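Local coordinates for protein endo-beta-1,2-glucanase (Talaromyces funiculosus, PDB 6IMV) that hydrolyses internal beta-1,2-glucosidic bonds of beta-1,2-glucan as a fungal endo-acting glycoside hydrolase, here holding the disaccharide sophorose, at residues Leu141-Ser146 / Arg160-Asp165; Gly56-Gly61 / Pro76-Ser81; Pro278-Val283 / Arg474-Leu479; Thr294-Tyr299 / Arg322-Ala327. All blocks are in the same frame, centred on the assembly; numbering follows the deposited sequence.

Contact 1: Leu141-Ser146 / Arg160-Asp165; sequences LPWFTS and RVPGLD. With BGC (beta-D-glucopyranose), chain D.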
# COMPACT_ATOMS: atom_id res chain seq x y z
N LEU A 141 2.32 -5.66 -15.20
CA LEU A 141 1.28 -6.62 -14.82
C LEU A 141 -0.08 -5.94 -14.81
O LEU A 141 -0.26 -4.88 -14.20
CB LEU A 141 1.58 -7.18 -13.43
CG LEU A 141 2.90 -7.94 -13.26
CD1 LEU A 141 3.07 -8.38 -11.82
CD2 LEU A 141 2.97 -9.13 -14.20
N PRO A 142 -1.11 -6.57 -15.42
CA PRO A 142 -2.49 -6.17 -15.24
C PRO A 142 -2.98 -6.74 -13.90
O PRO A 142 -2.20 -7.35 -13.20
CB PRO A 142 -3.18 -6.87 -16.41
CG PRO A 142 -2.44 -8.18 -16.50
CD PRO A 142 -1.00 -7.82 -16.20
N TRP A 143 -4.26 -6.56 -13.57
CA TRP A 143 -4.90 -7.44 -12.59
C TRP A 143 -4.89 -8.86 -13.16
O TRP A 143 -5.19 -9.05 -14.34
CB TRP A 143 -6.32 -6.97 -12.26
CG TRP A 143 -6.36 -5.75 -11.39
CD1 TRP A 143 -6.05 -4.48 -11.76
CD2 TRP A 143 -6.76 -5.69 -10.01
NE1 TRP A 143 -6.23 -3.63 -10.70
CE2 TRP A 143 -6.65 -4.34 -9.61
CE3 TRP A 143 -7.19 -6.63 -9.08
CZ2 TRP A 143 -6.95 -3.92 -8.32
CZ3 TRP A 143 -7.49 -6.22 -7.79
CH2 TRP A 143 -7.37 -4.88 -7.43
N PHE A 144 -4.51 -9.84 -12.34
CA PHE A 144 -4.22 -11.19 -12.81
C PHE A 144 -4.87 -12.22 -11.89
O PHE A 144 -5.13 -11.96 -10.72
CB PHE A 144 -2.71 -11.43 -12.88
CG PHE A 144 -1.94 -11.10 -11.62
CD1 PHE A 144 -1.92 -11.98 -10.55
CD2 PHE A 144 -1.23 -9.92 -11.52
CE1 PHE A 144 -1.22 -11.67 -9.39
CE2 PHE A 144 -0.51 -9.61 -10.37
CZ PHE A 144 -0.51 -10.49 -9.31
N THR A 145 -5.07 -13.42 -12.45
CA THR A 145 -5.51 -14.60 -11.74
C THR A 145 -4.26 -15.41 -11.39
O THR A 145 -3.48 -15.74 -12.27
CB THR A 145 -6.48 -15.42 -12.60
OG1 THR A 145 -7.61 -14.59 -12.91
CG2 THR A 145 -6.94 -16.69 -11.94
N SER A 146 -4.06 -15.69 -10.10
CA SER A 146 -2.83 -16.31 -9.60
C SER A 146 -3.07 -17.72 -9.03
O SER A 146 -2.15 -18.33 -8.49
CB SER A 146 -2.15 -15.40 -8.59
OG SER A 146 -3.11 -14.89 -7.68
N ARG A 160 -5.53 -4.55 -20.93
CA ARG A 160 -5.62 -3.32 -20.14
C ARG A 160 -4.55 -3.40 -19.05
O ARG A 160 -4.41 -4.47 -18.44
CB ARG A 160 -7.00 -3.16 -19.49
CG ARG A 160 -8.16 -3.00 -20.46
CD ARG A 160 -9.51 -3.05 -19.77
NE ARG A 160 -9.75 -1.87 -18.95
CZ ARG A 160 -9.91 -1.86 -17.63
NH1 ARG A 160 -10.03 -2.98 -16.95
NH2 ARG A 160 -9.97 -0.70 -16.99
N VAL A 161 -3.82 -2.29 -18.82
CA VAL A 161 -2.77 -2.29 -17.82
C VAL A 161 -2.77 -0.95 -17.07
O VAL A 161 -2.83 0.11 -17.68
CB VAL A 161 -1.40 -2.64 -18.44
CG1 VAL A 161 -0.93 -1.60 -19.45
CG2 VAL A 161 -0.34 -2.85 -17.36
N PRO A 162 -2.74 -0.99 -15.71
CA PRO A 162 -2.78 0.22 -14.90
C PRO A 162 -1.38 0.70 -14.49
O PRO A 162 -0.56 -0.11 -14.00
CB PRO A 162 -3.56 -0.28 -13.68
CG PRO A 162 -3.02 -1.69 -13.47
CD PRO A 162 -2.71 -2.20 -14.87
N GLY A 163 -1.12 1.99 -14.70
CA GLY A 163 0.16 2.59 -14.35
C GLY A 163 0.38 2.63 -12.84
O GLY A 163 1.49 2.38 -12.37
N LEU A 164 -0.68 2.93 -12.09
CA LEU A 164 -0.54 3.18 -10.65
C LEU A 164 0.05 1.95 -9.94
O LEU A 164 1.05 2.06 -9.23
CB LEU A 164 -1.90 3.56 -10.07
CG LEU A 164 -1.91 4.01 -8.61
CD1 LEU A 164 -2.97 5.08 -8.39
CD2 LEU A 164 -2.14 2.83 -7.67
N ASP A 165 -0.59 0.80 -10.13
CA ASP A 165 -0.21 -0.42 -9.43
C ASP A 165 1.24 -0.78 -9.78
O ASP A 165 1.99 -1.25 -8.93
CB ASP A 165 -1.13 -1.58 -9.77
CG ASP A 165 -2.60 -1.27 -9.57
OD1 ASP A 165 -3.11 -0.45 -10.35
OD2 ASP A 165 -3.20 -1.84 -8.65
C2 BGC D . -6.59 1.48 -7.99
C3 BGC D . -5.80 0.43 -8.77
C4 BGC D . -6.46 0.17 -10.12
C5 BGC D . -6.57 1.51 -10.86
C6 BGC D . -7.24 1.44 -12.22
C1 BGC D . -6.75 2.73 -8.84
O2 BGC D . -5.88 1.86 -6.82
O3 BGC D . -5.73 -0.80 -8.05
O4 BGC D . -5.67 -0.73 -10.87
O5 BGC D . -7.33 2.43 -10.09
O6 BGC D . -8.54 0.93 -12.07
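W143 and D165 converge across the contact on one sugar hydroxyl, O4 of the chain D glucose. The tryptophan is the arm to follow. Beyond CB, the first torsion sets CG anti to the carbonyl carbon (chi1 -74°), and the indole extends towards segment 160-165. CD1 makes a loose apolar approach to CG of P162 at 4.5 Å. NE1 does the polar work, giving O4 an almost straight hydrogen bond of 3.0 Å with an N-H...O angle of 176°. Further along the ring, CZ2 lies 3.4 Å from O3 of the same glucose. The sugar thus meets the indole at its edge, while the ring of W157 packs against the tryptophan. C1 of this glucose is joined to O2 of an alpha-glucose, forming sophorose, which is consistent with a place in the substrate cleft of an (alpha/alpha)6-barrel enzyme, at the start of helix 163-182. D165 takes the sugar from the opposite segment: O4 donates to OD1 at 2.6 Å, and O3 donates to OD2 at 2.8 Å. Through this pair the carboxylate grips two neighbouring hydroxyls, and S81 OG, a second partner of OD2, steadies it. Away from the sugar the P142 ring packs on the backbone, its CB 3.4 Å from R160 O. P162, at the N-cap position of the helix, rests its CD 3.7 Å from L141 O.

Contact 2: Gly56-Gly61 / Pro76-Ser81; sequences GMSYDG and PFSAAS. With BGC (beta-D-glucopyranose), chain I.
S58 and S78 meet hydroxyl to hydroxyl through unlike torsions: OG of S58 lies between its backbone N and carbonyl carbon (chi1 67°), whereas OG of S78 is anti to its own N (chi1 -166°). The two belong to the antiparallel hairpin of strands 57-64 and 71-78, part of a larger antiparallel sheet. S78 OG donates to S58 OG at 2.7 Å, and E83 supplies S58 with a further polar partner. Next along the hairpin, D60 N gives a 2.8 Å hydrogen bond to F77 O. This bond fixes the backbone from which the D60 carboxylate reaches the chain I glucose. Its OD1 accepts from O6 at 2.7 Å and its OD2 from O4 at 2.6 Å, a two-pronged grip in the ligand pocket; H75 ND1 also bonds OD2. An alanine in place of D60 would remove both oxygens and is likely to leave the two sugar hydroxyls and H75 without this shared partner. CD1 of Y59 packs 3.9 Å from CA of P76. The ring of F77 lies beside D60, with CE1 3.8 Å from D60 CB, and presents its edge to the sugar, its CZ 3.4 Å from O3.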
# COMPACT_ATOMS: atom_id res chain seq x y z
N GLY A 56 4.62 -18.36 -6.36
CA GLY A 56 5.17 -17.24 -5.59
C GLY A 56 4.35 -15.97 -5.71
O GLY A 56 4.82 -14.91 -5.33
N MET A 57 3.12 -16.07 -6.23
CA MET A 57 2.30 -14.90 -6.54
C MET A 57 1.31 -14.62 -5.40
O MET A 57 0.77 -15.56 -4.80
CB MET A 57 1.51 -15.11 -7.83
CG MET A 57 2.39 -15.29 -9.06
SD MET A 57 3.45 -13.85 -9.39
CE MET A 57 2.25 -12.53 -9.51
N SER A 58 1.06 -13.33 -5.13
CA SER A 58 0.07 -12.90 -4.16
C SER A 58 -1.33 -13.27 -4.66
O SER A 58 -1.57 -13.32 -5.87
CB SER A 58 0.16 -11.43 -3.85
OG SER A 58 -0.19 -10.63 -4.97
N TYR A 59 -2.21 -13.56 -3.70
CA TYR A 59 -3.65 -13.40 -3.85
C TYR A 59 -4.04 -12.09 -3.17
O TYR A 59 -3.43 -11.74 -2.16
CB TYR A 59 -4.41 -14.53 -3.14
CG TYR A 59 -4.16 -15.91 -3.68
CD1 TYR A 59 -4.49 -16.23 -4.99
CD2 TYR A 59 -3.60 -16.90 -2.88
CE1 TYR A 59 -4.26 -17.51 -5.49
CE2 TYR A 59 -3.38 -18.17 -3.36
CZ TYR A 59 -3.71 -18.48 -4.67
OH TYR A 59 -3.49 -19.73 -5.15
N ASP A 60 -5.10 -11.43 -3.65
CA ASP A 60 -5.63 -10.24 -2.99
C ASP A 60 -5.83 -10.52 -1.50
O ASP A 60 -5.54 -9.67 -0.65
CB ASP A 60 -6.96 -9.79 -3.62
CG ASP A 60 -7.58 -8.59 -2.91
OD1 ASP A 60 -6.87 -7.60 -2.71
OD2 ASP A 60 -8.77 -8.68 -2.57
N GLY A 61 -6.34 -11.72 -1.19
CA GLY A 61 -6.54 -12.16 0.17
C GLY A 61 -7.52 -13.32 0.22
O GLY A 61 -7.63 -14.09 -0.72
N PRO A 76 -8.89 -15.31 -5.91
CA PRO A 76 -7.88 -15.92 -6.79
C PRO A 76 -7.16 -14.92 -7.71
O PRO A 76 -6.42 -15.31 -8.59
CB PRO A 76 -8.75 -16.87 -7.64
CG PRO A 76 -10.06 -16.09 -7.81
CD PRO A 76 -10.25 -15.38 -6.49
N PHE A 77 -7.43 -13.63 -7.50
CA PHE A 77 -6.87 -12.55 -8.32
C PHE A 77 -6.00 -11.66 -7.44
O PHE A 77 -6.10 -11.70 -6.21
CB PHE A 77 -8.00 -11.74 -8.96
CG PHE A 77 -8.96 -11.16 -7.96
CD1 PHE A 77 -8.69 -9.96 -7.32
CD2 PHE A 77 -10.12 -11.84 -7.62
CE1 PHE A 77 -9.56 -9.44 -6.39
CE2 PHE A 77 -11.00 -11.31 -6.69
CZ PHE A 77 -10.72 -10.11 -6.07
N SER A 78 -5.14 -10.87 -8.08
CA SER A 78 -4.31 -9.88 -7.40
C SER A 78 -3.84 -8.86 -8.44
O SER A 78 -4.37 -8.80 -9.55
CB SER A 78 -3.16 -10.53 -6.63
OG SER A 78 -2.56 -9.61 -5.72
N ALA A 79 -2.88 -8.02 -8.05
CA ALA A 79 -2.39 -6.94 -8.89
C ALA A 79 -1.02 -6.50 -8.38
O ALA A 79 -0.61 -6.91 -7.29
CB ALA A 79 -3.38 -5.80 -8.88
N ALA A 80 -0.34 -5.66 -9.17
CA ALA A 80 1.02 -5.22 -8.89
C ALA A 80 1.08 -4.41 -7.58
O ALA A 80 2.12 -4.36 -6.94
CB ALA A 80 1.56 -4.44 -10.07
N SER A 81 -0.05 -3.83 -7.19
CA SER A 81 -0.20 -3.08 -5.94
C SER A 81 -0.02 -3.99 -4.71
O SER A 81 0.67 -3.62 -3.75
CB SER A 81 -1.53 -2.37 -5.92
OG SER A 81 -2.56 -3.23 -6.41
C2 BGC I . -11.17 -4.79 -5.43
C3 BGC I . -11.30 -5.78 -4.26
C4 BGC I . -10.01 -5.85 -3.41
C5 BGC I . -9.53 -4.43 -3.08
C6 BGC I . -8.21 -4.41 -2.30
C1 BGC I . -10.63 -3.45 -4.94
O1 BGC I . -10.44 -2.49 -5.99
O2 BGC I . -12.45 -4.57 -5.99
O3 BGC I . -11.63 -7.08 -4.73
O4 BGC I . -10.22 -6.61 -2.20
O5 BGC I . -9.38 -3.67 -4.28
O6 BGC I . -7.17 -4.94 -3.12

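Contact 3: Pro278-Val283 / Arg474-Leu479; sequences PQLVSV and RVFKNL. With NAG (2-acetamido-2-deoxy-beta-D-glucopyranose), chain H.
L280 and V475 carry the first of the apolar contacts, their side chains crossing obliquely with CD2 of L280 3.9 Å from CG2 of V475. The other branch of the leucine, CD1, lies in the plane of the F476 ring, at its edge, 3.9 Å from CE2. The first torsion of F476 sets CG anti to the carbonyl carbon (chi1 -64°), the start of a side chain whose ring approaches segment 278-283. Its neighbour V475 covers one face of the ring with CG1, set off towards the rim, so that the two consecutive residues meet segment 278-283 as a unit.

Side chain against backbone is the second kind of contact. CG1 of V475 approaches L280 O to 3.6 Å, while F476 leans on the main chain beyond it, with CZ 3.7 Å from V281 O and CE1 3.7 Å from CA of S282. Q296 and V323 also touch the ring from the neighbouring strand and helix. An alanine in place of F476 would probably open a gap between these residues and leave L280 CD1 and the S282 backbone without their aromatic neighbour.

The polar link across the contact runs through one water, which joins S282 OG, at 2.6 Å, to K477 O, to which it donates at 2.9 Å. Off the interface, Q279 OE1 accepts from O6 of an N-acetylglucosamine belonging to the protein's own glycan, and Q279 NE2 is anchored by N246 O.

The arrangement is a surface junction in which the chain leaving helix 461-475 lies against the first strand of the 282-287/290-296 beta hairpin.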
# COMPACT_ATOMS: atom_id res chain seq x y z
N PRO A 278 -1.86 21.56 -11.08
CA PRO A 278 -3.18 21.95 -10.58
C PRO A 278 -3.82 20.95 -9.59
O PRO A 278 -4.80 21.30 -8.94
CB PRO A 278 -4.04 22.05 -11.85
CG PRO A 278 -3.04 22.22 -12.98
CD PRO A 278 -1.84 21.40 -12.54
N GLN A 279 -3.29 19.72 -9.50
CA GLN A 279 -3.86 18.70 -8.60
C GLN A 279 -3.15 18.73 -7.24
O GLN A 279 -3.55 18.00 -6.32
CB GLN A 279 -3.79 17.32 -9.25
CG GLN A 279 -4.84 17.10 -10.33
CD GLN A 279 -4.64 17.95 -11.56
OE1 GLN A 279 -5.49 18.76 -11.91
NE2 GLN A 279 -3.51 17.79 -12.22
N LEU A 280 -2.08 19.53 -7.12
CA LEU A 280 -1.35 19.73 -5.85
C LEU A 280 -1.87 21.02 -5.20
O LEU A 280 -1.56 22.11 -5.67
CB LEU A 280 0.15 19.81 -6.14
CG LEU A 280 1.06 19.88 -4.91
CD1 LEU A 280 0.90 18.63 -4.05
CD2 LEU A 280 2.52 20.08 -5.31
N VAL A 281 -2.66 20.87 -4.13
CA VAL A 281 -3.49 21.95 -3.61
C VAL A 281 -3.38 21.99 -2.08
O VAL A 281 -3.44 20.96 -1.40
CB VAL A 281 -4.95 21.80 -4.07
CG1 VAL A 281 -5.87 22.87 -3.47
CG2 VAL A 281 -5.07 21.81 -5.59
N SER A 282 -3.27 23.21 -1.54
CA SER A 282 -3.28 23.47 -0.11
C SER A 282 -4.71 23.75 0.34
O SER A 282 -5.39 24.56 -0.27
CB SER A 282 -2.39 24.63 0.22
OG SER A 282 -2.26 24.81 1.61
N VAL A 283 -5.17 23.07 1.39
CA VAL A 283 -6.44 23.39 2.01
C VAL A 283 -6.28 23.25 3.53
O VAL A 283 -5.39 22.54 4.01
CB VAL A 283 -7.60 22.50 1.52
CG1 VAL A 283 -7.92 22.76 0.06
CG2 VAL A 283 -7.34 21.01 1.75
N ARG A 474 6.39 25.42 -3.41
CA ARG A 474 5.66 26.43 -4.18
C ARG A 474 4.19 26.52 -3.75
O ARG A 474 3.58 27.58 -3.86
CB ARG A 474 5.76 26.14 -5.68
CG ARG A 474 7.10 26.56 -6.28
CD ARG A 474 7.33 26.09 -7.70
NE ARG A 474 6.47 26.81 -8.63
CZ ARG A 474 6.42 26.56 -9.94
NH1 ARG A 474 7.26 25.70 -10.49
NH2 ARG A 474 5.51 27.17 -10.68
N VAL A 475 3.63 25.40 -3.28
CA VAL A 475 2.19 25.30 -2.97
C VAL A 475 1.94 25.50 -1.46
O VAL A 475 0.94 26.12 -1.09
CB VAL A 475 1.62 23.96 -3.46
CG1 VAL A 475 0.22 23.69 -2.91
CG2 VAL A 475 1.64 23.88 -4.98
N PHE A 476 2.84 24.96 -0.61
CA PHE A 476 2.63 24.90 0.83
C PHE A 476 3.48 25.95 1.55
O PHE A 476 4.64 25.72 1.90
CB PHE A 476 2.89 23.47 1.32
CG PHE A 476 1.91 22.48 0.75
CD1 PHE A 476 0.63 22.36 1.27
CD2 PHE A 476 2.25 21.71 -0.35
CE1 PHE A 476 -0.28 21.47 0.73
CE2 PHE A 476 1.34 20.82 -0.91
CZ PHE A 476 0.08 20.70 -0.36
N LYS A 477 2.86 27.12 1.77
CA LYS A 477 3.44 28.26 2.49
C LYS A 477 2.58 28.58 3.72
O LYS A 477 1.38 28.31 3.74
CB LYS A 477 3.49 29.46 1.54
CG LYS A 477 4.15 29.16 0.20
CD LYS A 477 3.94 30.21 -0.86
CE LYS A 477 2.68 29.99 -1.67
NZ LYS A 477 2.62 30.92 -2.82
N ASN A 478 3.21 29.14 4.75
CA ASN A 478 2.49 29.63 5.93
C ASN A 478 1.54 28.54 6.46
O ASN A 478 0.34 28.80 6.64
CB ASN A 478 1.72 30.92 5.61
CG ASN A 478 2.53 31.90 4.79
OD1 ASN A 478 3.52 32.44 5.28
ND2 ASN A 478 2.13 32.14 3.56
N LEU A 479 2.08 27.34 6.70
CA LEU A 479 1.31 26.22 7.26
C LEU A 479 0.62 26.70 8.54
O LEU A 479 1.22 27.42 9.32
CB LEU A 479 2.24 25.05 7.60
CG LEU A 479 2.93 24.36 6.43
CD1 LEU A 479 3.58 23.07 6.89
CD2 LEU A 479 1.98 24.11 5.29
C1 NAG H . -11.08 18.10 -8.30
C2 NAG H . -11.57 19.55 -8.23
C3 NAG H . -11.73 20.05 -9.66
C4 NAG H . -10.37 20.00 -10.35
C5 NAG H . -9.98 18.52 -10.46
C6 NAG H . -8.64 18.30 -11.15
C7 NAG H . -12.98 20.10 -6.29
C8 NAG H . -14.36 20.07 -5.73
N2 NAG H . -12.84 19.65 -7.53
O3 NAG H . -12.21 21.39 -9.62
O4 NAG H . -10.41 20.69 -11.60
O5 NAG H . -9.89 18.00 -9.12
O6 NAG H . -7.65 19.19 -10.61
O7 NAG H . -12.05 20.51 -5.63
O HOH W 1 -0.26 26.42 2.20

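Contact 4: Thr294-Tyr299 / Arg322-Ala327; sequences TVQKGY and RVFQNA. With GLC (alpha-D-glucopyranose), chain B; NAG (2-acetamido-2-deoxy-beta-D-glucopyranose), chain H.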
# COMPACT_ATOMS: atom_id res chain seq x y z
N THR A 294 -3.35 23.02 7.90
CA THR A 294 -3.05 23.01 6.47
C THR A 294 -2.58 21.62 6.06
O THR A 294 -1.63 21.07 6.64
CB THR A 294 -1.98 24.05 6.10
OG1 THR A 294 -2.43 25.32 6.56
CG2 THR A 294 -1.72 24.09 4.61
N VAL A 295 -3.25 21.07 5.03
CA VAL A 295 -2.92 19.77 4.50
C VAL A 295 -2.87 19.84 2.97
O VAL A 295 -3.42 20.76 2.35
CB VAL A 295 -3.94 18.71 4.95
CG1 VAL A 295 -3.95 18.57 6.46
CG2 VAL A 295 -5.34 18.99 4.43
N GLN A 296 -2.25 18.82 2.39
CA GLN A 296 -2.42 18.49 0.99
C GLN A 296 -3.84 17.97 0.77
O GLN A 296 -4.25 16.97 1.39
CB GLN A 296 -1.42 17.41 0.58
CG GLN A 296 -1.59 16.97 -0.87
CD GLN A 296 -0.60 15.88 -1.21
OE1 GLN A 296 0.49 16.16 -1.70
NE2 GLN A 296 -0.98 14.65 -0.92
N LYS A 297 -4.58 18.62 -0.13
CA LYS A 297 -5.92 18.20 -0.47
C LYS A 297 -5.87 16.77 -1.04
O LYS A 297 -5.02 16.47 -1.88
CB LYS A 297 -6.55 19.18 -1.46
CG LYS A 297 -8.04 19.00 -1.68
CD LYS A 297 -8.59 20.02 -2.64
CE LYS A 297 -10.09 19.88 -2.81
NZ LYS A 297 -10.61 20.92 -3.73
N GLY A 298 -6.74 15.90 -0.54
CA GLY A 298 -6.79 14.50 -0.93
C GLY A 298 -7.75 14.26 -2.08
O GLY A 298 -8.46 15.16 -2.53
N TYR A 299 -7.78 13.02 -2.58
CA TYR A 299 -8.80 12.62 -3.51
C TYR A 299 -10.09 12.39 -2.71
O TYR A 299 -11.08 13.13 -2.88
CB TYR A 299 -8.34 11.43 -4.36
CG TYR A 299 -9.20 11.21 -5.58
CD1 TYR A 299 -9.24 12.14 -6.61
CD2 TYR A 299 -10.02 10.10 -5.68
CE1 TYR A 299 -10.05 11.95 -7.72
CE2 TYR A 299 -10.82 9.89 -6.79
CZ TYR A 299 -10.84 10.82 -7.81
OH TYR A 299 -11.64 10.62 -8.89
N ARG A 322 6.50 18.02 6.98
CA ARG A 322 5.61 18.89 7.79
C ARG A 322 4.16 18.81 7.28
O ARG A 322 3.24 18.69 8.07
CB ARG A 322 6.11 20.34 7.78
CG ARG A 322 7.33 20.59 8.65
CD ARG A 322 7.99 21.92 8.33
NE ARG A 322 7.09 23.05 8.55
CZ ARG A 322 7.07 24.16 7.82
NH1 ARG A 322 6.14 25.07 8.05
NH2 ARG A 322 7.95 24.37 6.85
N VAL A 323 3.97 18.89 5.96
CA VAL A 323 2.64 18.83 5.35
C VAL A 323 2.01 17.46 5.65
O VAL A 323 0.82 17.37 5.95
CB VAL A 323 2.70 19.12 3.84
CG1 VAL A 323 1.40 18.74 3.14
CG2 VAL A 323 3.03 20.59 3.58
N PHE A 324 2.80 16.40 5.56
CA PHE A 324 2.28 15.05 5.78
C PHE A 324 2.10 14.76 7.28
O PHE A 324 1.22 13.98 7.65
CB PHE A 324 3.14 14.01 5.05
CG PHE A 324 2.79 13.89 3.59
CD1 PHE A 324 3.15 14.88 2.69
CD2 PHE A 324 2.06 12.81 3.12
CE1 PHE A 324 2.82 14.77 1.35
CE2 PHE A 324 1.71 12.71 1.78
CZ PHE A 324 2.11 13.68 0.89
N GLN A 325 2.90 15.40 8.14
CA GLN A 325 2.67 15.32 9.58
C GLN A 325 1.32 15.98 9.89
O GLN A 325 0.52 15.45 10.65
CB GLN A 325 3.82 15.95 10.38
CG GLN A 325 3.74 15.64 11.87
CD GLN A 325 4.99 15.96 12.65
OE1 GLN A 325 5.90 16.62 12.18
NE2 GLN A 325 5.02 15.53 13.90
N ASN A 326 1.07 17.16 9.30
CA ASN A 326 -0.21 17.85 9.46
C ASN A 326 -1.37 16.93 9.08
O ASN A 326 -2.40 16.94 9.73
CB ASN A 326 -0.24 19.15 8.65
CG ASN A 326 0.28 20.36 9.41
OD1 ASN A 326 0.91 20.24 10.45
ND2 ASN A 326 -0.01 21.54 8.88
N ALA A 327 -1.20 16.12 8.02
CA ALA A 327 -2.25 15.22 7.55
C ALA A 327 -2.72 14.33 8.71
O ALA A 327 -3.91 14.02 8.80
CB ALA A 327 -1.77 14.38 6.39
C1 GLC B . -8.03 5.95 -8.63
C2 GLC B . -7.03 4.98 -8.04
C3 GLC B . -6.77 5.29 -6.58
C4 GLC B . -6.26 6.71 -6.45
C5 GLC B . -7.28 7.67 -7.07
C6 GLC B . -6.75 9.10 -7.10
O1 GLC B . -9.29 5.67 -7.97
O2 GLC B . -7.59 3.66 -8.14
O3 GLC B . -5.82 4.39 -6.01
O4 GLC B . -6.00 7.01 -5.07
O5 GLC B . -7.58 7.28 -8.41
O6 GLC B . -5.57 9.19 -7.90
C1 NAG H . -11.08 18.10 -8.30
C2 NAG H . -11.57 19.55 -8.23
C3 NAG H . -11.73 20.05 -9.66
C4 NAG H . -10.37 20.00 -10.35
C5 NAG H . -9.98 18.52 -10.46
C6 NAG H . -8.64 18.30 -11.15
C7 NAG H . -12.98 20.10 -6.29
C8 NAG H . -14.36 20.07 -5.73
N2 NAG H . -12.84 19.65 -7.53
O3 NAG H . -12.21 21.39 -9.62
O4 NAG H . -10.41 20.69 -11.60
O5 NAG H . -9.89 18.00 -9.12
O6 NAG H . -7.65 19.19 -10.61
O7 NAG H . -12.05 20.51 -5.63
O HOH W 2 -1.19 16.71 4.06
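Strand 294-296 crosses the helical segment 322-327 almost perpendicularly, their axes 6.9 Å apart at closest approach and their directions 102° apart. V295 and A327 bring the backbones nearest, with 5.5 Å between their CA atoms. The main chains are also tied through one water, which accepts from Q296 N at 2.9 Å and donates to V323 O at 2.8 Å.

Among the side chains, N326 makes the direct polar bond. Its ND2 donates to T294 O at 2.8 Å with an N-H...O angle of 159°, meeting a lone pair of the carbonyl, and that oxygen lies almost in the plane of the amide. The bond fixes the rotation of the amide, whose OD1 is taken by R329 NE. V295 adds an apolar touch, its CG1 lying against CA of A327, and V323 CG1 packs beside the backbone N and CB of Q296. From there Q296 runs out extended, CG anti to the backbone N (chi1 178°), and its amide stands nearly perpendicular to the F324 ring. NE2 comes within 3.7 Å of CZ of F324, while OE1 is bonded to Y472 OH.

Beyond the strand the chain leaves the helix and reaches two sugars. K297 NZ goes to O7 of the N-acetylglucosamine, though the separation is too short to be trusted in detail. Y299 offers one ring face to C6 of the alpha-glucose of sophorose, which lies 3.6 Å above the plane towards the rim. A beta hairpin packed across helix 318-337 thus continues through a short loop to Y299, beside the bound sophorose, where D247, E250 and H304 bond the same glucose.

The four contacts form two separate pairs, with contact 2 on the opposite side of the chain's centre from contacts 3 and 4. Contacts 1 and 2 are buried, touch each other, and reach the same sheet through neighbouring strands; each uses an aspartate to bind a glucose. Contacts 3 and 4 share the 282-287/290-296 hairpin, with contact 4 nested within the loop that contact 3 closes. Contact 4 is buried and spans its interface with a direct amide bond and a water, whereas contact 3 lies at the surface and relies on apolar packing and a water. The hairpin pair meets an attached N-acetylglucosamine through Q279 and K297, and contact 4 also touches the sophorose whose other glucose contact 1 holds.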